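Local coordinates for protein D-aminopeptidase (Bacillus subtilis, PDB 1HI9) that hydrolyses N-terminal residues from peptides containing D-amino acids, using two zinc ions per subunit inside a self-compartmentalizing homodecamer, at residues 121-126 with 220-225; 230-235 with 262-267; 102-107 with 131-136. All blocks are in the same frame, centred on the assembly; numbering follows the deposited sequence.

Contact 1 of 3, residues 121-126 with 220-225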
loop_
_atom_site.group_PDB
_atom_site.type_symbol
_atom_site.label_atom_id
_atom_site.label_comp_id
_atom_site.label_asym_id
_atom_site.label_seq_id
_atom_site.Cartn_x
_atom_site.Cartn_y
_atom_site.Cartn_z
ATOM N N VAL A 121 13.717 -24.330 -14.784
ATOM C CA VAL A 121 14.393 -25.438 -15.440
ATOM C C VAL A 121 15.149 -26.324 -14.468
ATOM O O VAL A 121 15.757 -25.847 -13.498
ATOM C CB VAL A 121 15.388 -24.980 -16.535
ATOM C CG1 VAL A 121 14.763 -23.909 -17.409
ATOM C CG2 VAL A 121 16.671 -24.503 -15.906
ATOM N N ARG A 122 15.097 -27.626 -14.716
ATOM C CA ARG A 122 15.812 -28.571 -13.873
ATOM C C ARG A 122 17.103 -28.981 -14.547
ATOM O O ARG A 122 18.122 -29.123 -13.881
ATOM C CB ARG A 122 14.956 -29.801 -13.589
ATOM C CG ARG A 122 14.115 -29.662 -12.341
ATOM C CD ARG A 122 13.313 -30.904 -12.130
ATOM N NE ARG A 122 14.138 -32.115 -12.026
ATOM C CZ ARG A 122 14.793 -32.489 -10.933
ATOM N NH1 ARG A 122 14.735 -31.748 -9.834
ATOM N NH2 ARG A 122 15.483 -33.616 -10.927
ATOM N N HIS A 123 17.052 -29.167 -15.865
ATOM C CA HIS A 123 18.235 -29.549 -16.633
ATOM C C HIS A 123 18.182 -29.055 -18.077
ATOM O O HIS A 123 17.113 -28.939 -18.678
ATOM C CB HIS A 123 18.402 -31.079 -16.687
ATOM C CG HIS A 123 18.720 -31.715 -15.371
ATOM N ND1 HIS A 123 17.828 -32.520 -14.698
ATOM C CD2 HIS A 123 19.829 -31.652 -14.596
ATOM C CE1 HIS A 123 18.368 -32.923 -13.561
ATOM N NE2 HIS A 123 19.584 -32.411 -13.476
ATOM N N PHE A 124 19.358 -28.770 -18.617
ATOM C CA PHE A 124 19.530 -28.368 -20.002
ATOM C C PHE A 124 20.313 -29.531 -20.613
ATOM O O PHE A 124 21.181 -30.113 -19.953
ATOM C CB PHE A 124 20.381 -27.102 -20.109
ATOM C CG PHE A 124 19.604 -25.819 -19.991
ATOM C CD1 PHE A 124 20.247 -24.633 -19.618
ATOM C CD2 PHE A 124 18.246 -25.780 -20.279
ATOM C CE1 PHE A 124 19.545 -23.434 -19.526
ATOM C CE2 PHE A 124 17.540 -24.592 -20.192
ATOM C CZ PHE A 124 18.189 -23.413 -19.817
ATOM N N TYR A 125 20.020 -29.877 -21.861
ATOM C CA TYR A 125 20.731 -30.960 -22.531
ATOM C C TYR A 125 21.096 -30.584 -23.964
ATOM O O TYR A 125 20.280 -30.059 -24.731
ATOM C CB TYR A 125 19.884 -32.244 -22.587
ATOM C CG TYR A 125 19.594 -32.927 -21.269
ATOM C CD1 TYR A 125 18.375 -32.742 -20.618
ATOM C CD2 TYR A 125 20.539 -33.767 -20.678
ATOM C CE1 TYR A 125 18.101 -33.376 -19.411
ATOM C CE2 TYR A 125 20.280 -34.406 -19.471
ATOM C CZ TYR A 125 19.054 -34.205 -18.843
ATOM O OH TYR A 125 18.758 -34.834 -17.653
ATOM N N ILE A 126 22.341 -30.861 -24.312
ATOM C CA ILE A 126 22.827 -30.635 -25.657
ATOM C C ILE A 126 23.283 -32.020 -26.094
ATOM O O ILE A 126 24.372 -32.464 -25.727
ATOM C CB ILE A 126 24.006 -29.648 -25.688
ATOM C CG1 ILE A 126 23.516 -28.248 -25.341
ATOM C CG2 ILE A 126 24.622 -29.618 -27.088
ATOM C CD1 ILE A 126 22.480 -27.706 -26.331
ATOM N N SER A 220 17.406 -30.116 -25.190
ATOM C CA SER A 220 16.407 -30.732 -24.334
ATOM C C SER A 220 16.356 -29.911 -23.053
ATOM O O SER A 220 17.392 -29.562 -22.481
ATOM C CB SER A 220 16.769 -32.188 -24.006
ATOM O OG SER A 220 16.466 -33.048 -25.087
ATOM N N ILE A 221 15.147 -29.584 -22.623
ATOM C CA ILE A 221 14.972 -28.820 -21.408
ATOM C C ILE A 221 13.975 -29.536 -20.529
ATOM O O ILE A 221 12.843 -29.779 -20.934
ATOM C CB ILE A 221 14.423 -27.405 -21.684
ATOM C CG1 ILE A 221 15.303 -26.694 -22.707
ATOM C CG2 ILE A 221 14.359 -26.612 -20.375
ATOM C CD1 ILE A 221 14.805 -25.348 -23.101
ATOM N N GLU A 222 14.407 -29.899 -19.331
ATOM C CA GLU A 222 13.515 -30.554 -18.394
ATOM C C GLU A 222 13.054 -29.466 -17.431
ATOM O O GLU A 222 13.876 -28.839 -16.758
ATOM C CB GLU A 222 14.251 -31.642 -17.629
ATOM C CG GLU A 222 13.342 -32.464 -16.740
ATOM C CD GLU A 222 14.101 -33.510 -15.939
ATOM O OE1 GLU A 222 14.831 -34.322 -16.544
ATOM O OE2 GLU A 222 13.964 -33.513 -14.703
ATOM N N PHE A 223 11.746 -29.234 -17.372
ATOM C CA PHE A 223 11.187 -28.215 -16.490
ATOM C C PHE A 223 10.711 -28.812 -15.169
ATOM O O PHE A 223 10.525 -30.025 -15.049
ATOM C CB PHE A 223 10.027 -27.497 -17.192
ATOM C CG PHE A 223 10.442 -26.753 -18.429
ATOM C CD1 PHE A 223 10.331 -27.345 -19.685
ATOM C CD2 PHE A 223 10.976 -25.465 -18.336
ATOM C CE1 PHE A 223 10.748 -26.668 -20.836
ATOM C CE2 PHE A 223 11.401 -24.772 -19.480
ATOM C CZ PHE A 223 11.287 -25.374 -20.738
ATOM N N ALA A 224 10.513 -27.951 -14.176
ATOM C CA ALA A 224 10.074 -28.399 -12.860
ATOM C C ALA A 224 8.679 -29.022 -12.871
ATOM O O ALA A 224 8.458 -30.039 -12.209
ATOM C CB ALA A 224 10.122 -27.240 -11.875
ATOM N N ASN A 225 7.745 -28.416 -13.611
ATOM C CA ASN A 225 6.375 -28.941 -13.688
ATOM C C ASN A 225 5.888 -29.051 -15.129
ATOM O O ASN A 225 6.505 -28.519 -16.050
ATOM C CB ASN A 225 5.395 -28.086 -12.856
ATOM C CG ASN A 225 5.262 -26.664 -13.371
ATOM O OD1 ASN A 225 5.678 -25.699 -12.712
ATOM N ND2 ASN A 225 4.683 -26.524 -14.554
#

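Contact 2 of 3, residues 230-235 with 262-267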
loop_
_atom_site.group_PDB
_atom_site.type_symbol
_atom_site.label_atom_id
_atom_site.label_comp_id
_atom_site.label_asym_id
_atom_site.label_seq_id
_atom_site.Cartn_x
_atom_site.Cartn_y
_atom_site.Cartn_z
ATOM N N GLU A 230 4.327 -27.348 -21.122
ATOM C CA GLU A 230 3.276 -27.007 -22.086
ATOM C C GLU A 230 3.531 -25.645 -22.720
ATOM O O GLU A 230 3.362 -25.483 -23.922
ATOM C CB GLU A 230 1.903 -26.989 -21.411
ATOM C CG GLU A 230 1.482 -28.323 -20.820
ATOM C CD GLU A 230 0.158 -28.257 -20.078
ATOM O OE1 GLU A 230 -0.011 -27.332 -19.234
ATOM O OE2 GLU A 230 -0.709 -29.142 -20.331
ATOM N N TRP A 231 3.919 -24.661 -21.910
ATOM C CA TRP A 231 4.205 -23.329 -22.432
ATOM C C TRP A 231 5.300 -23.395 -23.501
ATOM O O TRP A 231 5.132 -22.888 -24.610
ATOM C CB TRP A 231 4.649 -22.384 -21.308
ATOM C CG TRP A 231 3.549 -21.505 -20.734
ATOM C CD1 TRP A 231 2.942 -21.626 -19.506
ATOM C CD2 TRP A 231 2.970 -20.342 -21.349
ATOM N NE1 TRP A 231 2.035 -20.607 -19.324
ATOM C CE2 TRP A 231 2.033 -19.809 -20.431
ATOM C CE3 TRP A 231 3.159 -19.704 -22.578
ATOM C CZ2 TRP A 231 1.281 -18.659 -20.715
ATOM C CZ3 TRP A 231 2.411 -18.557 -22.860
ATOM C CH2 TRP A 231 1.485 -18.046 -21.928
ATOM N N ALA A 232 6.423 -24.018 -23.162
ATOM C CA ALA A 232 7.537 -24.130 -24.101
ATOM C C ALA A 232 7.138 -24.922 -25.351
ATOM O O ALA A 232 7.556 -24.601 -26.470
ATOM C CB ALA A 232 8.731 -24.803 -23.423
ATOM N N ASN A 233 6.324 -25.952 -25.152
ATOM C CA ASN A 233 5.883 -26.794 -26.246
ATOM C C ASN A 233 4.982 -26.057 -27.240
ATOM O O ASN A 233 4.501 -26.637 -28.213
ATOM C CB ASN A 233 5.179 -28.034 -25.685
ATOM C CG ASN A 233 4.905 -29.072 -26.747
ATOM O OD1 ASN A 233 5.737 -29.303 -27.633
ATOM N ND2 ASN A 233 3.747 -29.719 -26.660
ATOM N N LEU A 234 4.764 -24.774 -26.990
ATOM C CA LEU A 234 3.950 -23.946 -27.869
ATOM C C LEU A 234 4.818 -23.494 -29.043
ATOM O O LEU A 234 4.322 -23.235 -30.134
ATOM C CB LEU A 234 3.453 -22.719 -27.113
ATOM C CG LEU A 234 1.961 -22.534 -26.850
ATOM C CD1 LEU A 234 1.280 -23.850 -26.525
ATOM C CD2 LEU A 234 1.811 -21.543 -25.708
ATOM N N MET A 235 6.122 -23.397 -28.811
ATOM C CA MET A 235 7.037 -22.962 -29.856
ATOM C C MET A 235 7.130 -23.987 -30.977
ATOM O O MET A 235 7.320 -25.179 -30.731
ATOM C CB MET A 235 8.427 -22.721 -29.282
ATOM C CG MET A 235 9.355 -21.998 -30.237
ATOM S SD MET A 235 10.978 -21.697 -29.537
ATOM C CE MET A 235 11.834 -23.229 -30.022
ATOM N N LEU A 262 16.364 -19.508 -25.101
ATOM C CA LEU A 262 15.878 -18.215 -24.633
ATOM C C LEU A 262 14.365 -18.111 -24.714
ATOM O O LEU A 262 13.707 -17.703 -23.753
ATOM C CB LEU A 262 16.513 -17.094 -25.446
ATOM C CG LEU A 262 18.031 -16.943 -25.260
ATOM C CD1 LEU A 262 18.549 -15.855 -26.188
ATOM C CD2 LEU A 262 18.343 -16.595 -23.802
ATOM N N VAL A 263 13.810 -18.474 -25.862
ATOM C CA VAL A 263 12.368 -18.429 -26.066
ATOM C C VAL A 263 11.606 -19.430 -25.192
ATOM O O VAL A 263 10.637 -19.054 -24.532
ATOM C CB VAL A 263 12.021 -18.679 -27.545
ATOM C CG1 VAL A 263 10.513 -18.747 -27.728
ATOM C CG2 VAL A 263 12.600 -17.555 -28.390
ATOM N N MET A 264 12.035 -20.693 -25.199
ATOM C CA MET A 264 11.391 -21.732 -24.400
ATOM C C MET A 264 11.394 -21.411 -22.911
ATOM O O MET A 264 10.394 -21.637 -22.235
ATOM C CB MET A 264 12.068 -23.086 -24.630
ATOM C CG MET A 264 11.668 -23.782 -25.936
ATOM S SD MET A 264 12.633 -25.324 -26.234
ATOM C CE MET A 264 13.770 -24.715 -27.352
ATOM N N THR A 265 12.504 -20.896 -22.389
ATOM C CA THR A 265 12.538 -20.558 -20.973
ATOM C C THR A 265 11.677 -19.316 -20.719
ATOM O O THR A 265 11.020 -19.202 -19.682
ATOM C CB THR A 265 13.997 -20.303 -20.477
ATOM O OG1 THR A 265 14.632 -19.280 -21.272
ATOM C CG2 THR A 265 14.800 -21.581 -20.564
ATOM N N GLU A 266 11.682 -18.388 -21.673
ATOM C CA GLU A 266 10.882 -17.173 -21.541
ATOM C C GLU A 266 9.394 -17.550 -21.450
ATOM O O GLU A 266 8.632 -16.969 -20.674
ATOM C CB GLU A 266 11.105 -16.245 -22.743
ATOM C CG GLU A 266 10.461 -14.883 -22.577
ATOM C CD GLU A 266 11.108 -14.075 -21.461
ATOM O OE1 GLU A 266 10.449 -13.171 -20.926
ATOM O OE2 GLU A 266 12.280 -14.337 -21.116
ATOM N N LEU A 267 8.985 -18.528 -22.248
ATOM C CA LEU A 267 7.604 -18.980 -22.232
ATOM C C LEU A 267 7.300 -19.681 -20.918
ATOM O O LEU A 267 6.235 -19.487 -20.320
ATOM C CB LEU A 267 7.344 -19.947 -23.383
ATOM C CG LEU A 267 7.413 -19.353 -24.794
ATOM C CD1 LEU A 267 7.474 -20.458 -25.825
ATOM C CD2 LEU A 267 6.203 -18.459 -25.027
#

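Contact 3 of 3, residues 102-107 with 131-136. With ZN (zinc ion), chain F.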
loop_
_atom_site.group_PDB
_atom_site.type_symbol
_atom_site.label_atom_id
_atom_site.label_comp_id
_atom_site.label_asym_id
_atom_site.label_seq_id
_atom_site.Cartn_x
_atom_site.Cartn_y
_atom_site.Cartn_z
ATOM N N GLY A 102 31.799 -14.861 -11.841
ATOM C CA GLY A 102 30.623 -14.887 -10.999
ATOM C C GLY A 102 29.620 -15.952 -11.383
ATOM O O GLY A 102 28.414 -15.782 -11.183
ATOM N N TYR A 103 30.109 -17.053 -11.947
ATOM C CA TYR A 103 29.221 -18.134 -12.332
ATOM C C TYR A 103 28.810 -19.006 -11.153
ATOM O O TYR A 103 29.421 -18.982 -10.080
ATOM C CB TYR A 103 29.863 -18.972 -13.435
ATOM C CG TYR A 103 29.555 -18.440 -14.823
ATOM C CD1 TYR A 103 29.729 -17.091 -15.129
ATOM C CD2 TYR A 103 29.068 -19.276 -15.815
ATOM C CE1 TYR A 103 29.417 -16.592 -16.396
ATOM C CE2 TYR A 103 28.757 -18.788 -17.083
ATOM C CZ TYR A 103 28.929 -17.454 -17.366
ATOM O OH TYR A 103 28.594 -16.988 -18.612
ATOM N N HIS A 104 27.754 -19.777 -11.374
ATOM C CA HIS A 104 27.199 -20.652 -10.345
ATOM C C HIS A 104 26.906 -22.023 -10.917
ATOM O O HIS A 104 26.962 -22.216 -12.119
ATOM C CB HIS A 104 25.901 -20.034 -9.803
ATOM C CG HIS A 104 24.926 -19.676 -10.882
ATOM N ND1 HIS A 104 24.143 -20.612 -11.522
ATOM C CD2 HIS A 104 24.651 -18.489 -11.474
ATOM C CE1 HIS A 104 23.422 -20.022 -12.459
ATOM N NE2 HIS A 104 23.713 -18.733 -12.449
ATOM N N ALA A 105 26.578 -22.958 -10.032
ATOM C CA ALA A 105 26.270 -24.321 -10.418
ATOM C C ALA A 105 24.947 -24.391 -11.169
ATOM O O ALA A 105 24.052 -23.546 -10.972
ATOM C CB ALA A 105 26.212 -25.191 -9.189
ATOM N N ARG A 106 24.827 -25.401 -12.031
ATOM C CA ARG A 106 23.604 -25.601 -12.816
ATOM C C ARG A 106 22.491 -26.101 -11.897
ATOM O O ARG A 106 22.750 -26.579 -10.792
ATOM C CB ARG A 106 23.857 -26.596 -13.965
ATOM C CG ARG A 106 24.317 -28.015 -13.554
ATOM C CD ARG A 106 24.665 -28.852 -14.789
ATOM N NE ARG A 106 25.285 -30.148 -14.487
ATOM C CZ ARG A 106 24.619 -31.274 -14.248
ATOM N NH1 ARG A 106 23.290 -31.294 -14.267
ATOM N NH2 ARG A 106 25.294 -32.382 -13.991
ATOM N N ALA A 107 21.255 -25.982 -12.356
ATOM C CA ALA A 107 20.086 -26.398 -11.583
ATOM C C ALA A 107 20.127 -27.851 -11.123
ATOM O O ALA A 107 20.756 -28.695 -11.757
ATOM C CB ALA A 107 18.825 -26.166 -12.407
ATOM N N VAL A 131 24.033 -29.939 -19.008
ATOM C CA VAL A 131 24.731 -28.655 -18.920
ATOM C C VAL A 131 23.839 -27.562 -18.326
ATOM O O VAL A 131 22.608 -27.666 -18.306
ATOM C CB VAL A 131 25.224 -28.157 -20.297
ATOM C CG1 VAL A 131 26.219 -29.142 -20.880
ATOM C CG2 VAL A 131 24.037 -27.955 -21.247
ATOM N N GLY A 132 24.480 -26.514 -17.830
ATOM C CA GLY A 132 23.754 -25.390 -17.278
ATOM C C GLY A 132 24.167 -24.186 -18.092
ATOM O O GLY A 132 24.587 -24.329 -19.246
ATOM N N GLU A 133 24.054 -23.003 -17.502
ATOM C CA GLU A 133 24.451 -21.774 -18.187
ATOM C C GLU A 133 25.904 -21.893 -18.637
ATOM O O GLU A 133 26.258 -21.537 -19.761
ATOM C CB GLU A 133 24.310 -20.575 -17.240
ATOM C CG GLU A 133 22.876 -20.162 -16.974
ATOM C CD GLU A 133 22.742 -19.227 -15.791
ATOM O OE1 GLU A 133 23.586 -18.316 -15.646
ATOM O OE2 GLU A 133 21.787 -19.393 -15.005
ATOM N N LEU A 134 26.738 -22.405 -17.740
ATOM C CA LEU A 134 28.156 -22.570 -18.011
ATOM C C LEU A 134 28.385 -23.386 -19.277
ATOM O O LEU A 134 29.121 -22.966 -20.171
ATOM C CB LEU A 134 28.816 -23.245 -16.816
ATOM C CG LEU A 134 30.326 -23.130 -16.727
ATOM C CD1 LEU A 134 30.754 -23.371 -15.281
ATOM C CD2 LEU A 134 30.971 -24.117 -17.675
ATOM N N GLY A 135 27.728 -24.539 -19.350
ATOM C CA GLY A 135 27.875 -25.412 -20.495
ATOM C C GLY A 135 27.345 -24.808 -21.768
ATOM O O GLY A 135 28.047 -24.796 -22.776
ATOM N N LEU A 136 26.115 -24.308 -21.742
ATOM C CA LEU A 136 25.549 -23.705 -22.939
ATOM C C LEU A 136 26.422 -22.561 -23.450
ATOM O O LEU A 136 26.666 -22.460 -24.651
ATOM C CB LEU A 136 24.138 -23.176 -22.675
ATOM C CG LEU A 136 22.990 -24.183 -22.618
ATOM C CD1 LEU A 136 21.667 -23.418 -22.427
ATOM C CD2 LEU A 136 22.939 -25.008 -23.898
HETATM ZN ZN ZN F . 23.353 -17.502 -13.862
HETATM O O HOH W 1 21.488 -16.563 -14.094
#

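Contact 1 of 3, residues 121-126 with 220-225
Arg122 and His123 both face Glu222 across the two strands, and the backbone bonds record it. Glu222 O accepts Arg122 N at 2.7 Å and also a weak bond from His123 N. Glu222 N donates back to His123 O at 2.9 Å. Two residues further along, Tyr125 and Ser220 exchange a pair of bonds, the one from Tyr125 N to Ser220 O (2.7 Å) being bent.

The charged interaction lies on the face carrying His123, Tyr125, Ser220 and Glu222. Glu222 reaches out extended, with CG anti to the backbone N (chi1 -174°), and its OE2 meets Arg122 NE at 3.0 Å in a salt bridge. The oxygen sits in the guanidinium plane, and the two side chains run side by side in the same direction. His123 stands beside the same carboxylate, its ring steeply turned against it, but His123 ND1 stays 4.0 Å from Glu222 OE1 and finds no hydrogen-bond partner. Arg122 NH2 also makes a long, weak ion pair with Glu222 of a second subunit, and the same pair forms in reverse.

Two residues opposite one make this a classic beta bulge, set in an antiparallel five-stranded sheet where 121-126 and 218-223 are neighbouring strands. The extra residue shifts the register by one, so that Val121 pairs with Phe223.

Apolar contacts gather on the face of Phe124 and Ile221, with Val121 reaching in beside them. The CD2-CE2 side of the Phe124 ring lies beside Ile221, with CE2 3.8 Å from Ile221 CG2 near the ring plane. Val121 CG1 touches both Ile221 CG2 and Phe223 CE2, crossing each obliquely. Thr265, Met261 and Met264 of helix 254-268 pack against this face. On the polar face, the CB atoms of Tyr125 and Ser220 meet at 3.4 Å.

Contact 2 of 3, residues 230-235 with 262-267
Leu267 lies against Trp231 and Ala232. Leu267 O sits over one face of the indole, 3.4 Å from Trp231 CG and displaced toward the rim, while Leu267 CD2 reaches the six-membered ring at Trp231 CE3 (4.1 Å). The other methyl, Leu267 CD1, turns to the backbone and approaches Trp231 O at 3.6 Å and Ala232 CA a little farther off. Next to it Ala232 CB rests on Met264, 3.9 Å from Met264 CB. The small methyl lets the backbones come close here, with the CA atoms of Ala232 and Met264 4.5 Å apart.

Met235 supplies the remaining contacts. Its CG is anti to the backbone N (chi1 -168°), and the chain stays straight as far as Met235 SD, which meets Val263 CG1 at 3.5 Å. The bend at chi3 (89°) then turns Met235 CE to Met264 CE, 3.6 Å away. Met235 crosses both Val263 and Met264 at about a right angle. No hydrogen bond links the two segments, and the join is one of apolar side chains and backbone atoms.

In the fold, this is where the end of helix 226-232 meets the last helix, 254-268. A type I beta turn from Ala232 to Met235, with Met235 N bonded to Ala232 O, leads the chain out of the short helix and brings Met235 back to the long one.

Farther out, Phe223, Ile221 and Phe249 of the antiparallel sheet pack against Ala232, Met264 and Met235 respectively. A third subunit approaches as well: its Val82 packs on Trp231, and its Arg270 forms a salt bridge with Glu266.

Contact 3 of 3, residues 102-107 with 131-136
Arg106 runs alongside the start of 131-136, with Arg106 CD 3.9 Å from Val131 C. At Gly132 the approach is closer still: Arg106 CB stands 3.5 Å from Gly132 CA, on the side where a side chain at this position would collide with it. Gly132 is also the N-cap residue of helix 133-143, and its carbonyl oxygen accepts Leu136 N in the first turn.

Glu133, the first residue of that helix, carries the metal contact. Glu133 OE1 binds a zinc ion at 2.0 Å, and His104 NE2 binds the same ion at 1.9 Å. The imidazole and carboxylate planes stand 82° apart, with Glu133 OE2 at the ring edge, 3.1 Å from His104 CE1. Glu133 OE2 lies farther from the metal than OE1, accepts a hydrogen bond from the zinc-bound water at 3.0 Å, and also accepts Met117 N. The first torsion of His104 (chi1 52°) turns CG so that the ring end approaches Glu133. The ring's rotation is fixed on the far side from the metal, where His104 ND1 donates to Ala105 O at 3.0 Å, almost straight and in the ring plane but above the carbonyl plane.

Leu134 completes the contact by meeting Tyr103: its CA lies at the edge of the phenol ring, and its CB is 4.1 Å from Tyr103 CD2. The Tyr103 hydroxyl is hydrogen-bonded to Ser6 and Asn137.

With Asp8 as the remaining protein ligand, His104, Glu133 and the water form one half of the dinuclear zinc site of this M55 peptidase, and the ring of His115, the active-site nucleophile, stacks on His104.

How the contacts relate
Contact 1 sits between the other two, its centre about 12 Å from that of contact 2 and about 13 Å from that of contact 3. Contacts 2 and 3 do not touch, their nearest atoms being about 7 Å apart. Phe223 CZ meets Ala232 CB at 3.8 Å, and Ile221 CD1 meets Met264 SD at the same distance, seating helices 226-232 and 254-268 on the sheet. Toward contact 3, Phe124 O and Val131 N, 3.0 Å apart, probably share a hydrogen bond, and Phe124 CD1 packs on Leu136 CD1. The metal lies in contact 3; the Phe124 side chain is about 9 Å from a zinc ion, whereas contact 2 lies away from the metal site.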